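Long-range contacts in peptidase M16 C-terminal domain-containing protein (Enterococcus faecalis, PDB 3D3Y), which is of unknown function but carries a domain of the M16 metallopeptidase family and may bind a metal ion: residues Y71-G76 against I90-V95; A232-Q237 against D309-F314; F285-L290 against K354-N359. All coordinates share one frame; numbering follows the deposited sequence.

Interaction 1 (Y71-G76 against I90-V95)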
# COMPACT_ATOMS: atom_id res chain seq x y z
N TYR A 71 -20.86 -6.73 -20.08
CA TYR A 71 -21.95 -6.40 -19.15
C TYR A 71 -21.56 -5.22 -18.22
O TYR A 71 -21.99 -5.14 -17.06
CB TYR A 71 -22.42 -7.70 -18.42
CG TYR A 71 -22.36 -8.96 -19.31
CD1 TYR A 71 -23.39 -9.25 -20.24
CD2 TYR A 71 -21.29 -9.85 -19.24
CE1 TYR A 71 -23.33 -10.41 -21.09
CE2 TYR A 71 -21.21 -11.00 -20.07
CZ TYR A 71 -22.23 -11.27 -21.00
OH TYR A 71 -22.15 -12.41 -21.81
N GLY A 72 -20.75 -4.29 -18.74
CA GLY A 72 -20.38 -3.07 -18.00
C GLY A 72 -19.41 -3.36 -16.85
O GLY A 72 -19.62 -2.90 -15.73
N ALA A 73 -18.35 -4.14 -17.15
CA ALA A 73 -17.32 -4.53 -16.19
C ALA A 73 -16.46 -3.34 -15.78
O ALA A 73 -16.25 -2.45 -16.58
CB ALA A 73 -16.42 -5.62 -16.82
N SER A 74 -15.96 -3.34 -14.54
CA SER A 74 -14.93 -2.40 -14.12
C SER A 74 -13.60 -3.14 -14.22
O SER A 74 -13.50 -4.36 -13.92
CB SER A 74 -15.12 -1.98 -12.67
OG SER A 74 -16.27 -1.16 -12.56
N PHE A 75 -12.58 -2.39 -14.63
CA PHE A 75 -11.24 -2.93 -14.86
C PHE A 75 -10.19 -1.90 -14.48
O PHE A 75 -10.29 -0.72 -14.84
CB PHE A 75 -11.10 -3.34 -16.32
CG PHE A 75 -9.67 -3.57 -16.77
CD1 PHE A 75 -8.93 -4.62 -16.25
CD2 PHE A 75 -9.08 -2.73 -17.70
CE1 PHE A 75 -7.60 -4.85 -16.67
CE2 PHE A 75 -7.76 -2.94 -18.13
CZ PHE A 75 -7.03 -4.01 -17.62
N GLY A 76 -9.15 -2.33 -13.76
CA GLY A 76 -8.05 -1.39 -13.48
C GLY A 76 -6.79 -2.14 -13.15
O GLY A 76 -6.84 -3.31 -12.75
N ILE A 90 -4.00 -6.43 -10.94
CA ILE A 90 -5.00 -6.28 -12.00
C ILE A 90 -6.32 -6.68 -11.39
O ILE A 90 -6.46 -7.80 -10.88
CB ILE A 90 -4.70 -7.18 -13.21
CG1 ILE A 90 -3.32 -6.84 -13.80
CG2 ILE A 90 -5.80 -7.10 -14.28
CD1 ILE A 90 -2.83 -7.90 -14.82
N SER A 91 -7.28 -5.76 -11.43
CA SER A 91 -8.57 -5.96 -10.77
C SER A 91 -9.69 -5.87 -11.79
O SER A 91 -9.61 -5.05 -12.72
CB SER A 91 -8.77 -4.84 -9.73
OG SER A 91 -7.76 -4.91 -8.72
N MSE A 92 -10.74 -6.67 -11.57
CA MSE A 92 -11.96 -6.62 -12.34
C MSE A 92 -13.15 -6.88 -11.43
O MSE A 92 -13.06 -7.67 -10.48
CB MSE A 92 -11.99 -7.69 -13.42
CG MSE A 92 -11.23 -7.39 -14.65
SE MSE A 92 -11.57 -8.76 -16.01
CE MSE A 92 -13.12 -8.12 -16.89
N ASN A 93 -14.26 -6.22 -11.76
CA ASN A 93 -15.57 -6.45 -11.12
C ASN A 93 -16.55 -6.72 -12.28
O ASN A 93 -16.59 -5.96 -13.27
CB ASN A 93 -15.97 -5.21 -10.31
CG ASN A 93 -17.15 -5.45 -9.33
OD1 ASN A 93 -17.96 -4.53 -9.07
ND2 ASN A 93 -17.23 -6.66 -8.76
N ILE A 94 -17.27 -7.83 -12.20
CA ILE A 94 -18.25 -8.23 -13.21
C ILE A 94 -19.55 -8.65 -12.55
O ILE A 94 -19.55 -9.15 -11.41
CB ILE A 94 -17.72 -9.42 -14.06
CG1 ILE A 94 -17.48 -10.64 -13.16
CG2 ILE A 94 -16.43 -9.01 -14.73
CD1 ILE A 94 -16.86 -11.82 -13.87
N VAL A 95 -20.65 -8.46 -13.26
CA VAL A 95 -21.95 -8.87 -12.75
C VAL A 95 -22.03 -10.38 -12.85
O VAL A 95 -21.57 -10.95 -13.83
CB VAL A 95 -23.11 -8.25 -13.56
CG1 VAL A 95 -24.42 -8.75 -13.05
CG2 VAL A 95 -23.08 -6.69 -13.55
O HOH W 1 -20.07 -6.82 -15.68
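Near its open end, the beta hairpin of strands 74-82 and 85-95 is held by antiparallel pairing of Ser74-Gly76 with Ser91-Asn93. Four main-chain bonds hold it. Ser74 and Asn93 exchange two of them, N to O in each direction, and Gly76 and Ser91 do the same; Ser91 N meets Gly76 O at 2.8 Å. Between these hydrogen-bonded pairs lies the non-hydrogen-bonded pair of Phe75 and Met92, whose side chains share one face of the sheet. Phe75 CG stands anti to its backbone N (chi1 165°), and the ring presents its rim to the other strand: CD1 is 3.9 Å from Met92 CG, and CE1 is 3.7 Å from Ile90 CG2. The hairpin belongs to a six-stranded mixed sheet in which 74-82 is an outermost strand and 85-95 is flanked on its other side by strand 24-34. Helix 105-118 covers the apolar face, where Phe112 meets the Phe75 ring edge-to-face and also touches Met92, built as selenomethionine. Small and polar residues suit the reverse face: Ser74 CB lies 4.1 Å from Asn93 CB, and Asn93 ND2 bonds to Thr24 OG1. Toward helix 60-69 the strands part. Ala73 still fits its CB against Ile94 CG2 (4.0 Å), but beyond it Tyr71 and Gly72, both with positive phi, turn the chain away, a conformation easy for glycine, and a water spans the gap, accepting from Val95 N at 3.0 Å and donating weakly to Tyr71 O.

Interaction 2 (A232-Q237 against D309-F314); sequences AIFYNQ and DTFRGF
A loop and a hairpin turn are joined by one main-chain hydrogen bond, Tyr235 N to Phe311 O, and the turn that offers this carbonyl is itself shaped by a carboxylate. The bond measures 2.9 Å. Beside it the apolar side chains gather on Phe311. Ile233 CG1 touches the ring's edge at CD1 (3.7 Å), while Phe234 CE1 reaches the same CD1 at 3.8 Å, the two phenyl planes inclined at 52°. Apolar side chains suit this place because helix 368-380 adds more of the same, Leu377 touching Phe311 and Leu380 touching Ile233. On the far side of the hydrogen bond Tyr235 CB rests on the aliphatic CG of Arg312, and the phenol OH donates to Gln237 OE1 at 2.7 Å, in the carbonyl plane on a lone pair.

Residues 310-313 form the turn of the hairpin between strands 303-309 and 314-321. Asp309 OD1 accepts from Phe311 N at 2.8 Å, an Asx turn, and also from Arg312 N, which approaches from above the carboxylate plane. Gly313, with positive phi, suits the G1 beta bulge in which it and Phe314 both face Asp309. The other oxygen, OD2, forms a salt bridge with Arg312 NE at 2.9 Å, nearly straight (172°) and in the guanidinium plane. Arg312 NH1 and NH2 go on to Gln169 and Gln159, and a bound acetate, probably from the crystallisation liquor, lies nearby. With two N-H groups and a guanidinium turned to it, the Asp309 carboxylate is probably kept anionic, and it probably helps hold the Phe311-Arg312 peptide, and with it the Phe311 carbonyl, in position for Tyr235 N.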
# COMPACT_ATOMS: atom_id res chain seq x y z
N ALA A 232 10.65 -12.14 1.20
CA ALA A 232 10.25 -11.95 2.59
C ALA A 232 9.34 -10.74 2.67
O ALA A 232 9.59 -9.73 2.02
CB ALA A 232 11.45 -11.76 3.46
N ILE A 233 8.24 -10.85 3.41
CA ILE A 233 7.33 -9.72 3.43
C ILE A 233 7.86 -8.55 4.29
O ILE A 233 7.74 -7.39 3.89
CB ILE A 233 5.87 -10.10 3.81
CG1 ILE A 233 5.01 -8.82 3.77
CG2 ILE A 233 5.79 -10.77 5.16
CD1 ILE A 233 3.81 -8.83 2.88
N PHE A 234 8.43 -8.85 5.45
CA PHE A 234 8.76 -7.81 6.40
C PHE A 234 10.08 -7.18 6.02
O PHE A 234 10.96 -7.85 5.44
CB PHE A 234 8.83 -8.35 7.84
CG PHE A 234 7.50 -8.83 8.37
CD1 PHE A 234 6.32 -8.13 8.14
CD2 PHE A 234 7.44 -10.00 9.12
CE1 PHE A 234 5.08 -8.58 8.65
CE2 PHE A 234 6.20 -10.46 9.65
CZ PHE A 234 5.02 -9.74 9.40
N TYR A 235 10.23 -5.89 6.33
CA TYR A 235 11.55 -5.26 6.24
C TYR A 235 11.97 -4.83 7.64
O TYR A 235 11.18 -4.28 8.40
CB TYR A 235 11.54 -4.04 5.31
CG TYR A 235 12.83 -3.22 5.37
CD1 TYR A 235 13.92 -3.49 4.52
CD2 TYR A 235 12.96 -2.18 6.30
CE1 TYR A 235 15.10 -2.74 4.58
CE2 TYR A 235 14.14 -1.41 6.37
CZ TYR A 235 15.20 -1.70 5.51
OH TYR A 235 16.33 -0.92 5.61
N ASN A 236 13.25 -5.09 7.94
CA ASN A 236 13.87 -4.70 9.19
C ASN A 236 15.26 -4.09 8.93
O ASN A 236 15.91 -4.39 7.92
CB ASN A 236 13.96 -5.94 10.11
CG ASN A 236 14.63 -5.63 11.44
OD1 ASN A 236 14.09 -4.86 12.25
ND2 ASN A 236 15.82 -6.22 11.66
N GLN A 237 15.73 -3.26 9.84
CA GLN A 237 17.08 -2.70 9.74
C GLN A 237 17.58 -2.42 11.14
O GLN A 237 16.76 -2.27 12.06
CB GLN A 237 17.06 -1.40 8.94
CG GLN A 237 16.08 -0.36 9.47
CD GLN A 237 16.17 0.96 8.71
OE1 GLN A 237 16.45 0.97 7.51
NE2 GLN A 237 15.95 2.06 9.41
N ASP A 309 3.58 1.60 10.38
CA ASP A 309 3.70 0.65 9.32
C ASP A 309 4.22 -0.62 9.99
O ASP A 309 5.37 -0.68 10.45
CB ASP A 309 4.70 1.19 8.28
CG ASP A 309 4.96 0.23 7.12
OD1 ASP A 309 4.86 -1.01 7.28
OD2 ASP A 309 5.31 0.74 6.03
N THR A 310 3.35 -1.61 10.05
CA THR A 310 3.62 -2.88 10.75
C THR A 310 4.19 -3.94 9.80
O THR A 310 4.26 -5.14 10.15
CB THR A 310 2.34 -3.41 11.44
OG1 THR A 310 1.34 -3.63 10.44
CG2 THR A 310 1.79 -2.37 12.41
N PHE A 311 4.56 -3.52 8.59
CA PHE A 311 5.35 -4.36 7.68
C PHE A 311 6.83 -3.91 7.54
O PHE A 311 7.70 -4.71 7.17
CB PHE A 311 4.61 -4.52 6.33
CG PHE A 311 3.28 -5.28 6.47
CD1 PHE A 311 3.18 -6.60 6.05
CD2 PHE A 311 2.18 -4.70 7.09
CE1 PHE A 311 1.97 -7.31 6.20
CE2 PHE A 311 0.98 -5.41 7.27
CZ PHE A 311 0.88 -6.70 6.82
N ARG A 312 7.11 -2.66 7.89
CA ARG A 312 8.49 -2.15 7.85
C ARG A 312 8.99 -1.70 9.23
O ARG A 312 10.09 -1.17 9.32
CB ARG A 312 8.65 -1.00 6.81
CG ARG A 312 8.37 -1.42 5.38
CD ARG A 312 8.65 -0.31 4.37
NE ARG A 312 7.76 0.84 4.52
CZ ARG A 312 7.98 2.00 3.91
NH1 ARG A 312 9.05 2.16 3.14
NH2 ARG A 312 7.13 3.00 4.08
N GLY A 313 8.19 -1.91 10.28
CA GLY A 313 8.62 -1.71 11.69
C GLY A 313 9.03 -0.29 12.11
O GLY A 313 10.02 -0.10 12.82
N PHE A 314 8.23 0.68 11.72
CA PHE A 314 8.51 2.06 12.01
C PHE A 314 7.22 2.85 12.14
O PHE A 314 6.13 2.39 11.78
CB PHE A 314 9.51 2.66 11.01
CG PHE A 314 8.90 3.21 9.74
CD1 PHE A 314 8.97 4.56 9.48
CD2 PHE A 314 8.31 2.37 8.79
CE1 PHE A 314 8.42 5.10 8.31
CE2 PHE A 314 7.75 2.91 7.61
CZ PHE A 314 7.80 4.27 7.37

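Interaction 3 (F285-L290 against K354-N359); sequences FPHSKL and KAMLKN
A Met-aromatic contact at the surface joins Phe285, where the chain leaves helix 272-284, to Met356 on helix 347-364. Met356, built as selenomethionine, lies over the Phe285 ring: its CB is 3.9 Å from the ring centroid, and SE is 4.2 Å from that centroid, 27° off the normal. The bend at chi3 (78°) brings CE down to Phe285 CD1, a close 3.4 Å. A long, polarisable chain suits this position, since it can follow the breadth of a phenyl face. Leu357 takes the ring's edge, with CD2 4.0 Å from CZ. Phe285 to Ser288 make a type I turn, to which Pro286 lends a suitable fixed phi; it returns His287 to the same selenium. The imidazole meets SE with its edge, CE1 at 3.7 Å, while NE2 is hydrogen-bonded to Thr353 OG1, which helps set how the ring is turned. Ser288 then N-caps helix 289-295 through OG to Phe291 N. The turn between helices 272-284 and 289-295 thus rests on one side of helix 347-364, where Leu357 also touches Val277 of helix 272-284 and Ile395 of helix 388-397.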
# COMPACT_ATOMS: atom_id res chain seq x y z
N PHE A 285 -5.33 10.09 16.43
CA PHE A 285 -6.71 10.57 16.44
C PHE A 285 -6.77 11.98 17.03
O PHE A 285 -5.81 12.42 17.66
CB PHE A 285 -7.54 9.63 17.32
CG PHE A 285 -7.74 8.25 16.75
CD1 PHE A 285 -8.36 8.07 15.51
CD2 PHE A 285 -7.39 7.12 17.49
CE1 PHE A 285 -8.60 6.78 15.00
CE2 PHE A 285 -7.62 5.83 16.97
CZ PHE A 285 -8.21 5.66 15.72
N PRO A 286 -7.90 12.70 16.83
CA PRO A 286 -8.00 14.08 17.32
C PRO A 286 -7.89 14.25 18.84
O PRO A 286 -7.58 15.36 19.30
CB PRO A 286 -9.39 14.56 16.81
CG PRO A 286 -9.73 13.64 15.68
CD PRO A 286 -9.11 12.30 16.08
N HIS A 287 -8.10 13.17 19.59
CA HIS A 287 -8.02 13.21 21.04
C HIS A 287 -6.60 12.83 21.51
O HIS A 287 -6.35 12.73 22.72
CB HIS A 287 -9.08 12.26 21.65
CG HIS A 287 -8.89 10.82 21.27
ND1 HIS A 287 -9.60 10.22 20.25
CD2 HIS A 287 -8.06 9.87 21.76
CE1 HIS A 287 -9.23 8.95 20.15
NE2 HIS A 287 -8.29 8.72 21.04
N SER A 288 -5.68 12.68 20.57
CA SER A 288 -4.34 12.19 20.87
C SER A 288 -3.53 13.21 21.65
O SER A 288 -3.83 14.40 21.62
CB SER A 288 -3.58 11.85 19.59
OG SER A 288 -3.25 13.02 18.86
N LYS A 289 -2.45 12.75 22.30
CA LYS A 289 -1.60 13.70 23.03
C LYS A 289 -0.98 14.80 22.18
O LYS A 289 -0.90 15.96 22.61
CB LYS A 289 -0.54 12.96 23.88
CG LYS A 289 -1.19 12.11 24.97
CD LYS A 289 -0.17 11.52 25.95
CE LYS A 289 -0.90 10.71 27.04
NZ LYS A 289 -1.57 11.61 28.01
N LEU A 290 -0.54 14.46 20.97
CA LEU A 290 0.07 15.48 20.11
C LEU A 290 -0.96 16.45 19.57
O LEU A 290 -0.71 17.67 19.52
CB LEU A 290 0.88 14.83 18.97
CG LEU A 290 2.04 13.89 19.35
CD1 LEU A 290 2.72 13.42 18.09
CD2 LEU A 290 3.06 14.58 20.28
N LYS A 354 -9.71 2.94 21.57
CA LYS A 354 -10.26 1.60 21.29
C LYS A 354 -11.57 1.67 20.46
O LYS A 354 -11.72 0.94 19.47
CB LYS A 354 -10.45 0.79 22.57
CG LYS A 354 -9.13 0.46 23.32
CD LYS A 354 -9.40 -0.30 24.61
CE LYS A 354 -8.09 -0.85 25.19
NZ LYS A 354 -8.28 -1.57 26.48
N ALA A 355 -12.48 2.58 20.83
CA ALA A 355 -13.75 2.76 20.10
C ALA A 355 -13.52 3.09 18.62
O ALA A 355 -14.11 2.47 17.72
CB ALA A 355 -14.60 3.88 20.78
N MSE A 356 -12.60 4.02 18.36
CA MSE A 356 -12.35 4.46 16.98
C MSE A 356 -11.63 3.38 16.17
O MSE A 356 -11.94 3.19 15.01
CB MSE A 356 -11.60 5.80 16.95
CG MSE A 356 -12.52 6.97 17.34
SE MSE A 356 -11.62 8.68 17.34
CE MSE A 356 -11.63 8.98 15.41
N LEU A 357 -10.71 2.66 16.80
CA LEU A 357 -10.08 1.53 16.11
C LEU A 357 -11.13 0.46 15.78
O LEU A 357 -11.19 -0.01 14.63
CB LEU A 357 -8.92 0.93 16.93
CG LEU A 357 -7.65 1.78 16.98
CD1 LEU A 357 -6.70 1.29 18.07
CD2 LEU A 357 -6.91 1.85 15.62
N LYS A 358 -11.96 0.08 16.75
CA LYS A 358 -13.01 -0.91 16.50
C LYS A 358 -13.97 -0.45 15.43
O LYS A 358 -14.27 -1.21 14.52
CB LYS A 358 -13.81 -1.25 17.77
CG LYS A 358 -12.98 -2.08 18.79
CD LYS A 358 -13.82 -2.45 20.01
CE LYS A 358 -14.16 -1.21 20.83
NZ LYS A 358 -14.73 -1.70 22.12
N ASN A 359 -14.44 0.79 15.52
CA ASN A 359 -15.39 1.30 14.52
C ASN A 359 -14.82 1.21 13.09
O ASN A 359 -15.53 0.81 12.15
CB ASN A 359 -15.81 2.76 14.83
CG ASN A 359 -16.72 2.87 16.07
OD1 ASN A 359 -17.35 1.89 16.52
ND2 ASN A 359 -16.80 4.09 16.64

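From the N terminus, interaction 1 first closes a short hairpin, with 13 residues between its segments, at the edge of the six-stranded sheet. Interactions 2 and 3 follow and cross: 232-237, 285-290, 309-314 and 354-359 alternate between them. Interaction 2 brings the hairpin turn at 309-314 back to the loop that precedes strand 244-251, across 71 residues, and interaction 3, across 63, ties the helices near 285-290 to helix 347-364; their centres are 24 Å apart. Interactions 1 and 2 lie on opposite sides of the chain's centre. Yet the far end of the first hairpin reaches interaction 2, where Lys82 makes a cation-pi contact with Phe311 and Asn84 bonds to the Ile233 backbone.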